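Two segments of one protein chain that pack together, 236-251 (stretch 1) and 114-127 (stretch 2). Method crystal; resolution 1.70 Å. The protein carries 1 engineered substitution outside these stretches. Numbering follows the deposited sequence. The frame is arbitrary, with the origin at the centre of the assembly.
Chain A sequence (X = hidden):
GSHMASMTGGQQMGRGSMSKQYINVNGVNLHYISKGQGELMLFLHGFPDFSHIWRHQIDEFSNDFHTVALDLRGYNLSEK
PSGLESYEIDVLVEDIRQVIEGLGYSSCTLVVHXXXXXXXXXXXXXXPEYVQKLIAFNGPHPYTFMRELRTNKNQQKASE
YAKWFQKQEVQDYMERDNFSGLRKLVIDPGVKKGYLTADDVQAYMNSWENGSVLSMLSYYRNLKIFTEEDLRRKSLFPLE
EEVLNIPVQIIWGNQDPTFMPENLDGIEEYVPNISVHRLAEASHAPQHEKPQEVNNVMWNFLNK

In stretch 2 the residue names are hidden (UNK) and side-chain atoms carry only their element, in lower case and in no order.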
ATOM      1  N   LEU A 236      -3.097 -13.442  -6.051  1.00 28.92           N
ATOM      2  CA  LEU A 236      -3.245 -13.253  -4.609  1.00 27.22           C
ATOM      3  C   LEU A 236      -4.712 -13.075  -4.208  1.00 28.78           C
ATOM      4  O   LEU A 236      -5.170 -13.630  -3.204  1.00 28.50           O
ATOM      5  CB  LEU A 236      -2.410 -12.055  -4.154  1.00 26.27           C
ATOM      6  CG  LEU A 236      -2.475 -11.662  -2.679  1.00 25.75           C
ATOM      7  CD1 LEU A 236      -2.048 -12.820  -1.787  1.00 28.19           C
ATOM      8  CD2 LEU A 236      -1.606 -10.434  -2.424  1.00 25.08           C
ATOM      9  N   PHE A 237      -5.433 -12.293  -5.006  1.00 31.44           N
ATOM     10  CA  PHE A 237      -6.876 -12.136  -4.883  1.00 30.98           C
ATOM     11  C   PHE A 237      -7.508 -12.487  -6.231  1.00 32.61           C
ATOM     12  O   PHE A 237      -6.874 -12.319  -7.272  1.00 32.10           O
ATOM     13  CB  PHE A 237      -7.218 -10.701  -4.478  1.00 28.17           C
ATOM     14  CG  PHE A 237      -6.511 -10.242  -3.230  1.00 27.67           C
ATOM     15  CD1 PHE A 237      -6.830 -10.788  -1.999  1.00 28.33           C
ATOM     16  CD2 PHE A 237      -5.522  -9.269  -3.291  1.00 27.84           C
ATOM     17  CE1 PHE A 237      -6.175 -10.374  -0.847  1.00 27.29           C
ATOM     18  CE2 PHE A 237      -4.865  -8.844  -2.139  1.00 28.67           C
ATOM     19  CZ  PHE A 237      -5.192  -9.395  -0.919  1.00 28.22           C
ATOM     20  N   PRO A 238      -8.749 -12.996  -6.219  1.00 34.22           N
ATOM     21  CA  PRO A 238      -9.360 -13.494  -7.459  1.00 35.29           C
ATOM     22  C   PRO A 238      -9.414 -12.451  -8.570  1.00 35.73           C
ATOM     23  O   PRO A 238      -9.850 -11.322  -8.344  1.00 35.51           O
ATOM     24  CB  PRO A 238     -10.778 -13.877  -7.017  1.00 36.13           C
ATOM     25  CG  PRO A 238     -10.630 -14.222  -5.581  1.00 36.17           C
ATOM     26  CD  PRO A 238      -9.612 -13.230  -5.051  1.00 35.37           C
ATOM     27  N   LEU A 239      -8.969 -12.843  -9.761  1.00 36.03           N
ATOM     28  CA  LEU A 239      -8.995 -11.968 -10.923  1.00 35.46           C
ATOM     29  C   LEU A 239      -9.431 -12.725 -12.170  1.00 38.16           C
ATOM     30  O   LEU A 239      -9.084 -13.890 -12.362  1.00 38.76           O
ATOM     31  CB  LEU A 239      -7.617 -11.345 -11.166  1.00 33.18           C
ATOM     32  CG  LEU A 239      -7.182 -10.274 -10.165  1.00 30.64           C
ATOM     33  CD1 LEU A 239      -5.782  -9.758 -10.478  1.00 31.95           C
ATOM     34  CD2 LEU A 239      -8.178  -9.126 -10.159  1.00 32.02           C
ATOM     35  N   GLU A 240     -10.187 -12.037 -13.015  1.00 40.88           N
ATOM     36  CA  GLU A 240     -10.633 -12.555 -14.300  1.00 44.86           C
ATOM     37  C   GLU A 240      -9.508 -12.486 -15.333  1.00 43.64           C
ATOM     38  O   GLU A 240      -9.294 -13.423 -16.099  1.00 45.51           O
ATOM     39  CB  GLU A 240     -11.822 -11.723 -14.788  1.00 49.82           C
ATOM     40  CG  GLU A 240     -11.505 -10.215 -14.962  1.00 54.47           C
ATOM     41  CD  GLU A 240     -10.889  -9.559 -13.720  1.00 56.56           C
ATOM     42  OE1 GLU A 240      -9.719  -9.100 -13.792  1.00 56.06           O
ATOM     43  OE2 GLU A 240     -11.575  -9.490 -12.672  1.00 56.37           O
ATOM     44  N   GLU A 241      -8.786 -11.369 -15.343  1.00 43.85           N
ATOM     45  CA  GLU A 241      -7.759 -11.122 -16.349  1.00 46.81           C
ATOM     46  C   GLU A 241      -6.347 -11.282 -15.805  1.00 42.84           C
ATOM     47  O   GLU A 241      -6.084 -10.972 -14.643  1.00 41.17           O
ATOM     48  CB  GLU A 241      -7.924  -9.718 -16.933  1.00 52.25           C
ATOM     49  CG  GLU A 241      -8.725  -9.686 -18.216  1.00 57.55           C
ATOM     50  CD  GLU A 241      -8.058 -10.483 -19.317  1.00 61.22           C
ATOM     51  OE1 GLU A 241      -7.001 -10.038 -19.816  1.00 63.47           O
ATOM     52  OE2 GLU A 241      -8.584 -11.559 -19.673  1.00 61.79           O
ATOM     53  N   GLU A 242      -5.440 -11.755 -16.658  1.00 40.85           N
ATOM     54  CA  GLU A 242      -4.034 -11.895 -16.293  1.00 40.70           C
ATOM     55  C   GLU A 242      -3.218 -10.686 -16.730  1.00 38.79           C
ATOM     56  O   GLU A 242      -2.164 -10.402 -16.161  1.00 40.28           O
ATOM     57  CB  GLU A 242      -3.431 -13.158 -16.913  1.00 45.53           C
ATOM     58  CG  GLU A 242      -3.901 -14.461 -16.279  1.00 49.87           C
ATOM     59  CD  GLU A 242      -3.013 -15.642 -16.641  1.00 55.25           C
ATOM     60  OE1 GLU A 242      -2.289 -15.562 -17.661  1.00 56.88           O
ATOM     61  OE2 GLU A 242      -3.030 -16.649 -15.898  1.00 57.78           O
ATOM     62  N   VAL A 243      -3.711  -9.974 -17.737  1.00 37.36           N
ATOM     63  CA  VAL A 243      -2.973  -8.852 -18.308  1.00 36.68           C
ATOM     64  C   VAL A 243      -3.613  -7.502 -17.987  1.00 35.54           C
ATOM     65  O   VAL A 243      -4.822  -7.329 -18.123  1.00 37.49           O
ATOM     66  CB  VAL A 243      -2.821  -9.010 -19.836  1.00 38.27           C
ATOM     67  CG1 VAL A 243      -2.079  -7.824 -20.433  1.00 37.70           C
ATOM     68  CG2 VAL A 243      -2.097 -10.301 -20.151  1.00 40.24           C
ATOM     69  N   LEU A 244      -2.790  -6.555 -17.544  1.00 32.71           N
ATOM     70  CA  LEU A 244      -3.232  -5.191 -17.275  1.00 31.55           C
ATOM     71  C   LEU A 244      -2.591  -4.264 -18.305  1.00 33.39           C
ATOM     72  O   LEU A 244      -1.365  -4.183 -18.388  1.00 35.48           O
ATOM     73  CB  LEU A 244      -2.817  -4.769 -15.861  1.00 32.46           C
ATOM     74  CG  LEU A 244      -3.094  -3.317 -15.467  1.00 31.30           C
ATOM     75  CD1 LEU A 244      -4.599  -3.048 -15.439  1.00 32.79           C
ATOM     76  CD2 LEU A 244      -2.456  -2.987 -14.123  1.00 32.26           C
ATOM     77  N   ASN A 245      -3.408  -3.563 -19.087  1.00 32.97           N
ATOM     78  CA  ASN A 245      -2.884  -2.823 -20.234  1.00 34.00           C
ATOM     79  C   ASN A 245      -2.590  -1.328 -20.052  1.00 36.64           C
ATOM     80  O   ASN A 245      -2.103  -0.674 -20.980  1.00 39.31           O
ATOM     81  CB  ASN A 245      -3.769  -3.048 -21.461  1.00 38.00           C
ATOM     82  CG  ASN A 245      -3.618  -4.440 -22.025  1.00 40.65           C
ATOM     83  OD1 ASN A 245      -4.596  -5.170 -22.183  1.00 44.80           O
ATOM     84  ND2 ASN A 245      -2.379  -4.825 -22.316  1.00 39.05           N
ATOM     85  N   ILE A 246      -2.867  -0.791 -18.869  1.00 33.13           N
ATOM     86  CA  ILE A 246      -2.626   0.627 -18.620  1.00 31.00           C
ATOM     87  C   ILE A 246      -1.138   0.856 -18.374  1.00 30.47           C
ATOM     88  O   ILE A 246      -0.406  -0.088 -18.098  1.00 30.43           O
ATOM     89  CB  ILE A 246      -3.429   1.117 -17.405  1.00 30.95           C
ATOM     90  CG1 ILE A 246      -2.915   0.440 -16.133  1.00 30.59           C
ATOM     91  CG2 ILE A 246      -4.923   0.844 -17.614  1.00 30.97           C
ATOM     92  CD1 ILE A 246      -3.602   0.900 -14.866  1.00 31.43           C
ATOM     93  N   PRO A 247      -0.678   2.110 -18.492  1.00 30.67           N
ATOM     94  CA  PRO A 247       0.731   2.395 -18.213  1.00 28.08           C
ATOM     95  C   PRO A 247       1.022   2.260 -16.723  1.00 27.02           C
ATOM     96  O   PRO A 247       0.274   2.794 -15.899  1.00 26.47           O
ATOM     97  CB  PRO A 247       0.890   3.859 -18.646  1.00 29.60           C
ATOM     98  CG  PRO A 247      -0.283   4.131 -19.547  1.00 29.92           C
ATOM     99  CD  PRO A 247      -1.392   3.300 -18.980  1.00 32.20           C
ATOM    100  N   VAL A 248       2.102   1.561 -16.393  1.00 24.54           N
ATOM    101  CA  VAL A 248       2.468   1.306 -15.005  1.00 22.89           C
ATOM    102  C   VAL A 248       3.939   1.626 -14.761  1.00 22.56           C
ATOM    103  O   VAL A 248       4.799   1.335 -15.598  1.00 23.14           O
ATOM    104  CB  VAL A 248       2.218  -0.164 -14.610  1.00 21.58           C
ATOM    105  CG1 VAL A 248       2.647  -0.410 -13.168  1.00 20.89           C
ATOM    106  CG2 VAL A 248       0.748  -0.521 -14.790  1.00 24.23           C
ATOM    107  N   GLN A 249       4.210   2.233 -13.609  1.00 19.55           N
ATOM    108  CA  GLN A 249       5.571   2.475 -13.153  1.00 18.11           C
ATOM    109  C   GLN A 249       5.772   1.781 -11.815  1.00 19.12           C
ATOM    110  O   GLN A 249       4.984   1.991 -10.891  1.00 20.79           O
ATOM    111  CB  GLN A 249       5.823   3.971 -12.954  1.00 16.09           C
ATOM    112  CG  GLN A 249       7.177   4.265 -12.296  1.00 16.63           C
ATOM    113  CD  GLN A 249       8.333   4.172 -13.277  1.00 18.15           C
ATOM    114  OE1 GLN A 249       8.289   4.757 -14.361  1.00 20.26           O
ATOM    115  NE2 GLN A 249       9.372   3.435 -12.903  1.00 18.56           N
ATOM    116  N   ILE A 250       6.825   0.967 -11.717  1.00 18.41           N
ATOM    117  CA  ILE A 250       7.236   0.380 -10.450  1.00 17.83           C
ATOM    118  C   ILE A 250       8.419   1.169  -9.905  1.00 15.47           C
ATOM    119  O   ILE A 250       9.344   1.496 -10.653  1.00 19.00           O
ATOM    120  CB  ILE A 250       7.722  -1.068 -10.612  1.00 19.28           C
ATOM    121  CG1 ILE A 250       6.681  -1.933 -11.322  1.00 24.56           C
ATOM    122  CG2 ILE A 250       8.142  -1.642  -9.264  1.00 20.43           C
ATOM    123  CD1 ILE A 250       5.308  -1.803 -10.784  1.00 26.12           C
ATOM    124  N   ILE A 251       8.384   1.480  -8.610  1.00 16.21           N
ATOM    125  CA  ILE A 251       9.504   2.133  -7.927  1.00 16.56           C
ATOM    126  C   ILE A 251       9.825   1.295  -6.700  1.00 18.15           C
ATOM    127  O   ILE A 251       9.034   1.231  -5.763  1.00 20.48           O
ATOM    128  CB  ILE A 251       9.159   3.578  -7.524  1.00 14.63           C
ATOM    129  CG1 ILE A 251       8.718   4.361  -8.768  1.00 16.17           C
ATOM    130  CG2 ILE A 251      10.360   4.246  -6.855  1.00 17.56           C
ATOM    131  CD1 ILE A 251       8.269   5.794  -8.495  1.00 15.70           C
ATOM    132  N   UNK A 114       2.643  -1.567  -0.475  1.00 18.85           N
ATOM    133  CA  UNK A 114       2.397  -2.604   0.539  1.00 21.25           C
ATOM    134  C   UNK A 114       0.944  -3.107   0.455  1.00 20.36           C
ATOM    135  O   UNK A 114       0.504  -3.503  -0.627  1.00 20.66           O
ATOM    136  o   UNK A 114       3.867  -3.849   3.123  1.00 28.60           O
ATOM    137  c   UNK A 114       2.779  -2.074   1.935  1.00 21.60           C
ATOM    138  o   UNK A 114       1.821  -3.317   3.726  1.00 21.92           O
ATOM    139  c   UNK A 114       2.822  -3.161   3.000  1.00 24.31           C
ATOM    140  N   UNK A 115       0.188  -3.086   1.557  1.00 20.12           N
ATOM    141  CA  UNK A 115      -1.225  -3.479   1.479  1.00 19.71           C
ATOM    142  C   UNK A 115      -1.971  -2.618   0.461  1.00 18.51           C
ATOM    143  O   UNK A 115      -2.870  -3.096  -0.232  1.00 20.90           O
ATOM    144  c   UNK A 115      -3.093  -6.867   3.760  1.00 23.00           C
ATOM    145  c   UNK A 115      -2.216  -4.779   3.418  1.00 19.57           C
ATOM    146  n   UNK A 115      -2.102  -6.640   4.678  1.00 21.65           N
ATOM    147  c   UNK A 115      -1.577  -5.386   4.462  1.00 21.58           C
ATOM    148  c   UNK A 115      -4.833  -7.934   2.564  1.00 26.47           C
ATOM    149  c   UNK A 115      -4.147  -5.690   1.925  1.00 22.42           C
ATOM    150  c   UNK A 115      -3.193  -5.715   2.950  1.00 21.68           C
ATOM    151  c   UNK A 115      -4.961  -6.803   1.746  1.00 26.11           C
ATOM    152  c   UNK A 115      -3.908  -7.986   3.574  1.00 23.72           C
ATOM    153  c   UNK A 115      -1.930  -3.417   2.850  1.00 18.99           C
ATOM    154  N   UNK A 116      -1.600  -1.344   0.379  1.00 18.58           N
ATOM    155  CA  UNK A 116      -2.185  -0.446  -0.601  1.00 17.49           C
ATOM    156  C   UNK A 116      -1.956  -0.928  -2.023  1.00 19.48           C
ATOM    157  O   UNK A 116      -2.789  -0.707  -2.901  1.00 20.15           O
ATOM    158  N   UNK A 117      -0.818  -1.580  -2.245  1.00 18.52           N
ATOM    159  CA  UNK A 117      -0.496  -2.163  -3.548  1.00 18.77           C
ATOM    160  C   UNK A 117      -1.280  -3.454  -3.805  1.00 19.45           C
ATOM    161  O   UNK A 117      -1.772  -3.674  -4.907  1.00 21.21           O
ATOM    162  c   UNK A 117       1.012  -2.396  -3.680  1.00 19.51           C
ATOM    163  N   UNK A 118      -1.400  -4.307  -2.794  1.00 19.56           N
ATOM    164  CA  UNK A 118      -2.257  -5.475  -2.909  1.00 22.27           C
ATOM    165  C   UNK A 118      -3.657  -5.062  -3.349  1.00 24.22           C
ATOM    166  O   UNK A 118      -4.238  -5.641  -4.273  1.00 25.51           O
ATOM    167  N   UNK A 119      -4.188  -4.037  -2.693  1.00 22.22           N
ATOM    168  CA  UNK A 119      -5.519  -3.532  -3.004  1.00 22.80           C
ATOM    169  C   UNK A 119      -5.536  -2.842  -4.366  1.00 22.04           C
ATOM    170  O   UNK A 119      -6.408  -3.102  -5.199  1.00 24.75           O
ATOM    171  c   UNK A 119      -6.139  -2.315   0.641  1.00 19.28           C
ATOM    172  c   UNK A 119      -6.095  -3.264  -0.560  1.00 20.46           C
ATOM    173  c   UNK A 119      -7.361  -1.944  -2.309  1.00 23.49           C
ATOM    174  c   UNK A 119      -6.007  -2.552  -1.917  1.00 21.31           C
ATOM    175  N   UNK A 120      -4.557  -1.974  -4.586  1.00 21.66           N
ATOM    176  CA  UNK A 120      -4.502  -1.155  -5.784  1.00 21.10           C
ATOM    177  C   UNK A 120      -4.294  -1.925  -7.075  1.00 22.50           C
ATOM    178  O   UNK A 120      -4.921  -1.601  -8.083  1.00 23.82           O
ATOM    179  N   UNK A 121      -3.408  -2.923  -7.063  1.00 23.15           N
ATOM    180  CA  UNK A 121      -3.233  -3.778  -8.235  1.00 23.92           C
ATOM    181  C   UNK A 121      -4.565  -4.444  -8.548  1.00 25.56           C
ATOM    182  O   UNK A 121      -5.019  -4.459  -9.698  1.00 24.13           O
ATOM    183  c   UNK A 121      -2.186  -4.871  -7.981  1.00 22.72           C
ATOM    184  c   UNK A 121       0.498  -3.876 -11.723  1.00 25.22           C
ATOM    185  c   UNK A 121       2.250  -3.607 -10.076  1.00 23.04           C
ATOM    186  c   UNK A 121       1.829  -3.595 -11.381  1.00 23.48           C
ATOM    187  c   UNK A 121      -0.442  -4.187 -10.750  1.00 24.71           C
ATOM    188  c   UNK A 121       0.225  -4.355  -7.188  1.00 23.39           C
ATOM    189  c   UNK A 121       1.304  -3.917  -9.098  1.00 23.19           C
ATOM    190  c   UNK A 121      -0.041  -4.214  -9.410  1.00 23.39           C
ATOM    191  c   UNK A 121      -0.720  -4.475  -8.169  1.00 22.40           C
ATOM    192  n   UNK A 121       1.441  -4.009  -7.735  1.00 23.36           N
ATOM    193  N   UNK A 122      -5.190  -4.998  -7.513  1.00 24.87           N
ATOM    194  CA  UNK A 122      -6.466  -5.686  -7.678  1.00 26.49           C
ATOM    195  C   UNK A 122      -7.524  -4.737  -8.248  1.00 26.39           C
ATOM    196  O   UNK A 122      -8.269  -5.095  -9.164  1.00 27.96           O
ATOM    197  c   UNK A 122      -8.262  -7.038  -6.535  1.00 28.62           C
ATOM    198  c   UNK A 122      -6.946  -6.297  -6.348  1.00 27.42           C
ATOM    199  o   UNK A 122      -5.955  -7.212  -5.863  1.00 27.74           O
ATOM    200  N   UNK A 123      -7.569  -3.520  -7.716  1.00 25.50           N
ATOM    201  CA  UNK A 123      -8.504  -2.514  -8.199  1.00 26.26           C
ATOM    202  C   UNK A 123      -8.247  -2.157  -9.665  1.00 27.68           C
ATOM    203  O   UNK A 123      -9.188  -2.023 -10.451  1.00 27.51           O
ATOM    204  c   UNK A 123      -8.852   0.865  -8.626  1.00 28.49           C
ATOM    205  c   UNK A 123     -10.693  -0.165  -7.500  1.00 29.73           C
ATOM    206  c   UNK A 123      -9.688   1.869  -9.079  1.00 29.68           C
ATOM    207  c   UNK A 123      -8.436  -1.247  -7.339  1.00 26.27           C
ATOM    208  c   UNK A 123      -9.340  -0.153  -7.820  1.00 28.67           C
ATOM    209  c   UNK A 123     -11.037   1.851  -8.749  1.00 31.10           C
ATOM    210  c   UNK A 123     -11.537   0.834  -7.957  1.00 30.99           C
ATOM    211  N   UNK A 124      -6.978  -1.983 -10.028  1.00 26.99           N
ATOM    212  CA  UNK A 124      -6.625  -1.637 -11.406  1.00 27.17           C
ATOM    213  C   UNK A 124      -7.023  -2.745 -12.380  1.00 29.13           C
ATOM    214  O   UNK A 124      -7.477  -2.473 -13.493  1.00 28.88           O
ATOM    215  c   UNK A 124      -5.128  -1.333 -11.523  1.00 27.55           C
ATOM    216  N   UNK A 125      -6.847  -3.993 -11.960  1.00 29.73           N
ATOM    217  CA  UNK A 125      -7.216  -5.129 -12.797  1.00 33.85           C
ATOM    218  C   UNK A 125      -8.729  -5.211 -12.997  1.00 34.55           C
ATOM    219  O   UNK A 125      -9.208  -5.503 -14.094  1.00 35.68           O
ATOM    220  c   UNK A 125      -4.170  -6.458 -12.065  1.00 31.95           C
ATOM    221  c   UNK A 125      -2.833  -7.683 -13.630  1.00 35.96           C
ATOM    222  c   UNK A 125      -3.976  -8.112 -14.277  1.00 34.90           C
ATOM    223  c   UNK A 125      -2.925  -6.855 -12.524  1.00 33.97           C
ATOM    224  c   UNK A 125      -6.697  -6.439 -12.193  1.00 33.88           C
ATOM    225  o   UNK A 125      -1.594  -8.080 -14.087  1.00 37.26           O
ATOM    226  c   UNK A 125      -5.337  -6.872 -12.700  1.00 32.41           C
ATOM    227  c   UNK A 125      -5.218  -7.708 -13.812  1.00 34.71           C
ATOM    228  N   UNK A 126      -9.481  -4.954 -11.932  1.00 34.21           N
ATOM    229  CA  UNK A 126     -10.932  -5.086 -11.985  1.00 34.84           C
ATOM    230  C   UNK A 126     -11.601  -3.843 -12.567  1.00 36.72           C
ATOM    231  O   UNK A 126     -12.627  -3.939 -13.241  1.00 38.00           O
ATOM    232  n   UNK A 126     -11.281  -8.243  -8.080  1.00 37.63           N
ATOM    233  n   UNK A 126     -12.385  -7.899  -6.084  1.00 41.14           N
ATOM    234  c   UNK A 126     -11.615  -8.657  -6.860  1.00 39.79           C
ATOM    235  c   UNK A 126     -11.710  -6.974  -8.666  1.00 35.94           C
ATOM    236  n   UNK A 126     -11.174  -9.828  -6.411  1.00 37.80           N
ATOM    237  c   UNK A 126     -11.024  -6.698  -9.997  1.00 34.33           C
ATOM    238  c   UNK A 126     -11.500  -5.387 -10.598  1.00 33.84           C
ATOM    239  N   UNK A 127     -11.016  -2.680 -12.305  1.00 36.54           N
ATOM    240  CA  UNK A 127     -11.589  -1.417 -12.758  1.00 38.79           C
ATOM    241  C   UNK A 127     -10.557  -0.575 -13.499  1.00 38.78           C
ATOM    242  O   UNK A 127     -10.301   0.569 -13.116  1.00 38.48           O
ATOM    243  c   UNK A 127     -13.085  -2.062  -9.739  1.00 36.46           C
ATOM    244  o   UNK A 127     -16.509  -2.902  -8.783  1.00 40.29           O
ATOM    245  c   UNK A 127     -13.290  -1.233 -10.835  1.00 37.82           C
ATOM    246  c   UNK A 127     -14.600  -0.968 -11.219  1.00 40.33           C
ATOM    247  c   UNK A 127     -12.124  -0.609 -11.572  1.00 37.27           C
ATOM    248  c   UNK A 127     -15.443  -2.350  -9.460  1.00 39.84           C
ATOM    249  c   UNK A 127     -14.153  -2.621  -9.053  1.00 37.05           C
ATOM    250  c   UNK A 127     -15.672  -1.524 -10.543  1.00 40.85           C
TER

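Position 114 has two side-chain carbons, the second carrying two oxygens, and lies out of reach of stretch 1. It is Asp-114, at the N-cap position, though its side chain makes no capping bond.

Position 115 opens the helix. One carbon leads to fused five- and six-membered rings with eight carbons and one nitrogen, and the rings lie against Phe-237. This is Trp-115. Its CZ3 lies 3.7 Å from Phe-237 CZ, and the two rings meet obliquely.

Position 116 has no side-chain atoms: Gly-116. Position 117 has one carbon, far from stretch 1: Ala-117.

Position 118 has no side chain, and its backbone O is 3.9 Å from Phe-237 CE2. It is Gly-118.

Position 119 has four carbons, forked at the first, with one arm two carbons long. Its CA-to-CB bond points away from stretch 1. This is Ile-119. Position 120 is bare: Gly-120. A CB here would clash with Gly-116 O, 2.9 Å away.

Position 121 has one carbon, then fused five- and six-membered rings that hold eight carbons and one nitrogen. The rings reach Leu-244, Val-248 and Ile-250. This is Trp-121. Its ring edge meets Ile-250 and Leu-244, with Trp-121 CZ2 3.6 Å from Ile-250 CD1. Val-248 CG1 lies 3.7 Å from Trp-121 CH2.

Position 122 has one carbon bearing an oxygen and a carbon, and the oxygen lies against Phe-237: Thr-122. Its OG1 donates to Gly-118 O at 2.8 Å, and Phe-237 CD2 packs 3.3 Å from Thr-122 OG1.

Position 123 has one carbon and a six-carbon ring. Its CA-to-CB bond points away from stretch 1, and it makes no contact there: Phe-123. Position 124 has one carbon, its CB, 4.1 Å from Leu-244 CD2: Ala-124.

Position 125 has one carbon, then a six-carbon ring bearing an oxygen. The ring lies between Leu-239 and Leu-244, and the oxygen is near Glu-242. This is Tyr-125. Leu-239 CD1 covers one face, 3.7 Å from Tyr-125 CG. Leu-244 CB covers the opposite face, 3.7 Å from Tyr-125 CZ. Tyr-125 OH lies 3.2 Å from Glu-242 O.

Position 126 has three carbons, a nitrogen, then a carbon with two more nitrogens. It reaches Pro-238 and Leu-239. This is Arg-126. Its NH2 donates to Pro-238 O at 2.8 Å. The bond from Arg-126 NE to Pro-238 O, 3.4 Å, is weak. Leu-239 CD2 rests 3.7 Å from Arg-126 CG.

Position 127 has one carbon and a six-carbon ring with an oxygen, and does not touch stretch 1. It is Tyr-127, the first residue after the helix to leave helical phi/psi.

The contact is mainly apolar. Two leucines hold the Tyr-125 ring between them through CH-pi contacts. Phe-237 packs beside Trp-115, Gly-118 and Thr-122, while Trp-121 meets the strand residues Val-248 and Ile-250. Arg-126 adds a polar tie to a backbone carbonyl in the loop.

Stretch 2 114-127: DWGAGIGWTFAYRY
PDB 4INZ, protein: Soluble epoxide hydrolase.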